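Local coordinates for protein alpha-11 giardin (Giardia intestinalis, PDB 2II2) that binds calcium as an annexin of the parasite and probably takes part in calcium-dependent phospholipid binding and in attachment to the intestinal mucosa, at residues A[15-20]-A[50-55]; A[24-29]-A[63-68]. One frame throughout, in Å; residues are numbered along the deposited sequence.

Contact 1. Residues A[15-20]-A[50-55]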
# COMPACT_ATOMS: atom_id res chain seq x y z
N ALA A 15 7.64 -28.34 -8.35
CA ALA A 15 6.56 -29.32 -8.37
C ALA A 15 5.23 -28.76 -7.84
O ALA A 15 4.15 -29.07 -8.36
CB ALA A 15 6.96 -30.57 -7.60
N ILE A 16 5.31 -27.97 -6.77
CA ILE A 16 4.12 -27.29 -6.23
C ILE A 16 3.46 -26.43 -7.31
O ILE A 16 2.24 -26.46 -7.50
CB ILE A 16 4.50 -26.42 -5.02
CG1 ILE A 16 4.80 -27.30 -3.80
CG2 ILE A 16 3.41 -25.43 -4.67
CD1 ILE A 16 5.43 -26.55 -2.64
N LEU A 17 4.30 -25.68 -8.02
CA LEU A 17 3.78 -24.80 -9.05
C LEU A 17 3.19 -25.57 -10.24
O LEU A 17 2.08 -25.24 -10.72
CB LEU A 17 4.88 -23.81 -9.47
CG LEU A 17 5.24 -22.75 -8.41
CD1 LEU A 17 6.49 -21.98 -8.82
CD2 LEU A 17 4.09 -21.79 -8.12
N GLU A 18 3.90 -26.64 -10.65
CA GLU A 18 3.39 -27.46 -11.74
C GLU A 18 2.07 -28.14 -11.40
O GLU A 18 1.27 -28.41 -12.29
CB GLU A 18 4.46 -28.47 -12.20
CG GLU A 18 5.61 -27.76 -12.88
CD GLU A 18 6.86 -28.61 -13.05
OE1 GLU A 18 7.01 -29.66 -12.39
OE2 GLU A 18 7.71 -28.20 -13.87
N ALA A 19 1.83 -28.41 -10.11
CA ALA A 19 0.58 -29.01 -9.66
C ALA A 19 -0.50 -27.95 -9.41
O ALA A 19 -1.65 -28.30 -9.10
CB ALA A 19 0.81 -29.83 -8.40
N LYS A 20 -0.14 -26.66 -9.53
CA LYS A 20 -1.03 -25.56 -9.21
C LYS A 20 -1.54 -25.69 -7.77
O LYS A 20 -2.69 -25.35 -7.47
CB LYS A 20 -2.17 -25.43 -10.22
CG LYS A 20 -1.71 -25.44 -11.66
CD LYS A 20 -2.85 -25.18 -12.61
CE LYS A 20 -2.44 -25.40 -14.05
NZ LYS A 20 -1.31 -24.53 -14.49
N LEU A 50 14.35 -20.99 -15.50
CA LEU A 50 13.09 -20.26 -15.44
C LEU A 50 13.19 -19.13 -14.44
O LEU A 50 13.62 -19.34 -13.30
CB LEU A 50 11.96 -21.20 -15.01
CG LEU A 50 11.77 -22.48 -15.83
CD1 LEU A 50 10.96 -23.53 -15.08
CD2 LEU A 50 11.17 -22.17 -17.19
N GLU A 51 12.82 -17.93 -14.86
CA GLU A 51 12.63 -16.83 -13.93
C GLU A 51 11.46 -17.11 -13.01
O GLU A 51 10.36 -17.43 -13.46
CB GLU A 51 12.45 -15.53 -14.72
CG GLU A 51 12.64 -14.27 -13.87
CD GLU A 51 11.36 -13.82 -13.19
OE1 GLU A 51 10.33 -13.68 -13.88
OE2 GLU A 51 11.37 -13.55 -11.97
N PHE A 52 11.68 -17.00 -11.70
CA PHE A 52 10.71 -17.53 -10.74
C PHE A 52 9.34 -16.88 -10.79
O PHE A 52 8.35 -17.58 -10.76
CB PHE A 52 11.28 -17.47 -9.32
CG PHE A 52 10.34 -18.02 -8.27
CD1 PHE A 52 10.28 -19.41 -8.03
CD2 PHE A 52 9.48 -17.18 -7.56
CE1 PHE A 52 9.41 -19.93 -7.07
CE2 PHE A 52 8.59 -17.70 -6.61
CZ PHE A 52 8.57 -19.07 -6.36
N ILE A 53 9.29 -15.55 -10.82
CA ILE A 53 8.03 -14.85 -10.72
C ILE A 53 7.19 -15.10 -11.96
O ILE A 53 6.02 -15.41 -11.86
CB ILE A 53 8.24 -13.34 -10.42
CG1 ILE A 53 8.96 -13.22 -9.08
CG2 ILE A 53 6.89 -12.61 -10.46
CD1 ILE A 53 9.12 -11.85 -8.57
N ALA A 54 7.81 -15.04 -13.14
CA ALA A 54 7.05 -15.29 -14.34
C ALA A 54 6.52 -16.73 -14.38
O ALA A 54 5.42 -16.99 -14.83
CB ALA A 54 7.91 -15.00 -15.59
N PHE A 55 7.34 -17.67 -13.90
CA PHE A 55 6.92 -19.06 -13.85
C PHE A 55 5.77 -19.24 -12.86
O PHE A 55 4.82 -19.92 -13.16
CB PHE A 55 8.10 -19.96 -13.49
CG PHE A 55 7.78 -21.44 -13.51
CD1 PHE A 55 7.44 -22.07 -14.70
CD2 PHE A 55 7.85 -22.21 -12.35
CE1 PHE A 55 7.14 -23.42 -14.75
CE2 PHE A 55 7.55 -23.57 -12.38
CZ PHE A 55 7.21 -24.19 -13.57
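L17 rests its CD1 methyl against two phenylalanine rings. CD1 lies 3.8 Å from F55 CD2 and 4.0 Å from F52 CE1, approaching both rings obliquely, and L17 CB packs 4.0 Å from F55 CE2. E18 sends its extended chain along the outer end of F55: its CG sits at the ring edge, 4.0 Å from F55 CZ, while the carboxylate stands steeply against the ring, the two planes 78° apart. The charged end of E18 is turned to a salt bridge with K14.

Behind this first shell, F55 carries L50 CD1 over the centre of one face, 3.8 Å above the plane. F52 meets the rings of F44, edge-to-face, and W73. Both phenylalanines put CG anti to the backbone N (chi1 -179° in F52, -176° in F55), which swings the ring ends round until they meet L17. The turn they stand on is fixed by E51, the N-cap of helix 52-59, whose OE2 accepts from I53 N and OE1 from A54 N, both donors above the carboxylate plane. After helix 9-18, K20 makes a Schellman motif with positive phi.

L17 also packs on I60, which binds calcium in another structure of this protein, so the cluster joins helices 9-18 and 52-59 beside that loop. No hydrogen bond crosses the contact: the adhesion is apolar, and the charge of E18 is paired within its own helix.

Contact 2. Residues A[24-29]-A[63-68]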
# COMPACT_ATOMS: atom_id res chain seq x y z
N GLU A 24 -0.26 -25.56 -0.82
CA GLU A 24 1.11 -25.85 -0.49
C GLU A 24 2.06 -24.69 -0.82
O GLU A 24 3.11 -24.55 -0.18
CB GLU A 24 1.57 -27.15 -1.15
CG GLU A 24 2.68 -27.74 -0.34
CD GLU A 24 3.08 -29.13 -0.76
OE1 GLU A 24 2.33 -29.81 -1.51
OE2 GLU A 24 4.19 -29.52 -0.34
N LEU A 25 1.71 -23.88 -1.81
CA LEU A 25 2.55 -22.72 -2.10
C LEU A 25 2.58 -21.76 -0.92
O LEU A 25 3.62 -21.15 -0.63
CB LEU A 25 2.12 -22.04 -3.39
CG LEU A 25 2.94 -20.83 -3.83
CD1 LEU A 25 4.40 -21.22 -4.07
CD2 LEU A 25 2.35 -20.17 -5.04
N VAL A 26 1.44 -21.64 -0.24
CA VAL A 26 1.40 -20.78 0.96
C VAL A 26 2.36 -21.28 2.04
O VAL A 26 3.16 -20.51 2.57
CB VAL A 26 -0.02 -20.67 1.52
CG1 VAL A 26 -0.08 -19.93 2.83
CG2 VAL A 26 -0.95 -19.98 0.51
N THR A 27 2.27 -22.56 2.37
CA THR A 27 3.11 -23.09 3.42
C THR A 27 4.59 -23.08 3.02
O THR A 27 5.47 -22.81 3.86
CB THR A 27 2.64 -24.49 3.85
OG1 THR A 27 2.73 -25.38 2.75
CG2 THR A 27 1.22 -24.42 4.32
N PHE A 28 4.87 -23.37 1.75
CA PHE A 28 6.25 -23.27 1.27
C PHE A 28 6.82 -21.85 1.45
O PHE A 28 7.95 -21.65 1.91
CB PHE A 28 6.34 -23.70 -0.20
CG PHE A 28 7.72 -23.57 -0.77
CD1 PHE A 28 8.65 -24.60 -0.65
CD2 PHE A 28 8.12 -22.40 -1.40
CE1 PHE A 28 9.93 -24.47 -1.17
CE2 PHE A 28 9.39 -22.24 -1.89
CZ PHE A 28 10.30 -23.28 -1.77
N THR A 29 6.02 -20.86 1.06
CA THR A 29 6.45 -19.48 1.10
C THR A 29 6.75 -19.03 2.52
O THR A 29 7.64 -18.23 2.73
CB THR A 29 5.42 -18.58 0.41
OG1 THR A 29 5.32 -18.98 -0.96
CG2 THR A 29 5.83 -17.11 0.46
N GLY A 63 -5.35 -13.36 -10.67
CA GLY A 63 -6.29 -12.91 -9.66
C GLY A 63 -5.56 -12.47 -8.42
O GLY A 63 -4.33 -12.36 -8.43
N PRO A 64 -6.28 -12.20 -7.34
CA PRO A 64 -5.65 -11.69 -6.12
C PRO A 64 -4.70 -12.66 -5.43
O PRO A 64 -3.73 -12.21 -4.81
CB PRO A 64 -6.85 -11.28 -5.23
CG PRO A 64 -7.99 -12.07 -5.74
CD PRO A 64 -7.75 -12.25 -7.23
N TYR A 65 -4.97 -13.96 -5.49
CA TYR A 65 -4.01 -14.92 -4.95
C TYR A 65 -2.67 -14.83 -5.73
O TYR A 65 -1.61 -14.72 -5.14
CB TYR A 65 -4.59 -16.35 -4.95
CG TYR A 65 -3.57 -17.37 -4.49
CD1 TYR A 65 -3.43 -17.72 -3.14
CD2 TYR A 65 -2.69 -17.93 -5.40
CE1 TYR A 65 -2.47 -18.61 -2.73
CE2 TYR A 65 -1.72 -18.83 -5.00
CZ TYR A 65 -1.60 -19.17 -3.66
OH TYR A 65 -0.64 -20.05 -3.26
N GLU A 66 -2.75 -14.83 -7.07
CA GLU A 66 -1.53 -14.66 -7.85
C GLU A 66 -0.84 -13.33 -7.49
O GLU A 66 0.37 -13.28 -7.35
CB GLU A 66 -1.83 -14.64 -9.35
CG GLU A 66 -0.57 -14.75 -10.23
CD GLU A 66 -0.74 -14.16 -11.62
OE1 GLU A 66 -0.78 -12.89 -11.72
OE2 GLU A 66 -0.82 -14.94 -12.59
N ASP A 67 -1.62 -12.25 -7.38
CA ASP A 67 -1.08 -10.93 -7.11
C ASP A 67 -0.29 -10.91 -5.81
O ASP A 67 0.80 -10.38 -5.76
CB ASP A 67 -2.18 -9.88 -6.95
CG ASP A 67 -2.83 -9.47 -8.24
OD1 ASP A 67 -2.31 -9.78 -9.33
OD2 ASP A 67 -3.90 -8.81 -8.14
N VAL A 68 -0.87 -11.44 -4.73
CA VAL A 68 -0.19 -11.37 -3.44
C VAL A 68 1.10 -12.18 -3.46
O VAL A 68 2.12 -11.79 -2.89
CB VAL A 68 -1.13 -11.75 -2.25
CG1 VAL A 68 -1.39 -13.24 -2.17
CG2 VAL A 68 -0.51 -11.25 -0.95
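Y65 reaches across to L25 and V26, and its side chain can be followed outward from helix 64-73. CB leaves the backbone with CG anti to the backbone N (chi1 176°), and chi2 of 90° stands the ring squarely across the CA-CB-CG plane. Along one edge, CE1 meets V26 CG2 at 3.8 Å, and that methyl lies in the plane of the ring. L25 CD2 comes obliquely to the ring, 4.3 Å from Y65 CE2. At the tip, the hydroxyl oxygen OH is set against the flank of L25, 3.4 Å from L25 CB and 3.5 Å from L25 CD2. V26 CG2 also touches the hydroxyl. This polar atom is thus bedded among aliphatic carbons in a buried contact; a weak hydrogen bond to E22 O, just before the segment, gives it a polar partner.

The leucine belongs to a well-tied turn of helix 22-29. Its carbonyl L25 O accepts from T29 N and, at 2.8 Å, from T29 OG1, the two donors coming from opposite faces of the carbonyl plane. T29 OG1 is in turn hydrogen-bonded by W73, linking this turn to the far end of helix 64-73. V26 and T29 both touch M304 of helix 298-306.

On the other side, G63 is the N-cap of helix 64-73, with a positive phi that suits glycine. E66, next after Y65, and I60, which packs on Y65 itself, bind calcium in another structure of this protein but hold no metal here. The contact packs helix 22-29 against helix 64-73 next to the loop between helices 52-59 and 64-73, helix-to-helix packing of the all-helical annexin fold.

Overall arrangement
From the N terminus, helix 9-18 comes first and leads through a short turn into helix 22-29; after helix 34-48, helix 52-59 leads through the loop carrying I60, a calcium-binding residue without metal here, into helix 64-73. Contact 1 closes a loop of 29 residues between 15-20 and 50-55, contact 2 one of 33 between 24-29 and 63-68. Their segments alternate, so the loops cross rather than nest, and two successive helices are tied to two others in the same order. The contacts touch, their centres 11 Å apart: I16 packs on E24, L25 and F28, and L17 CD2 meets L25 CD2 at 3.9 Å, joining them into one N-terminal bundle of helices.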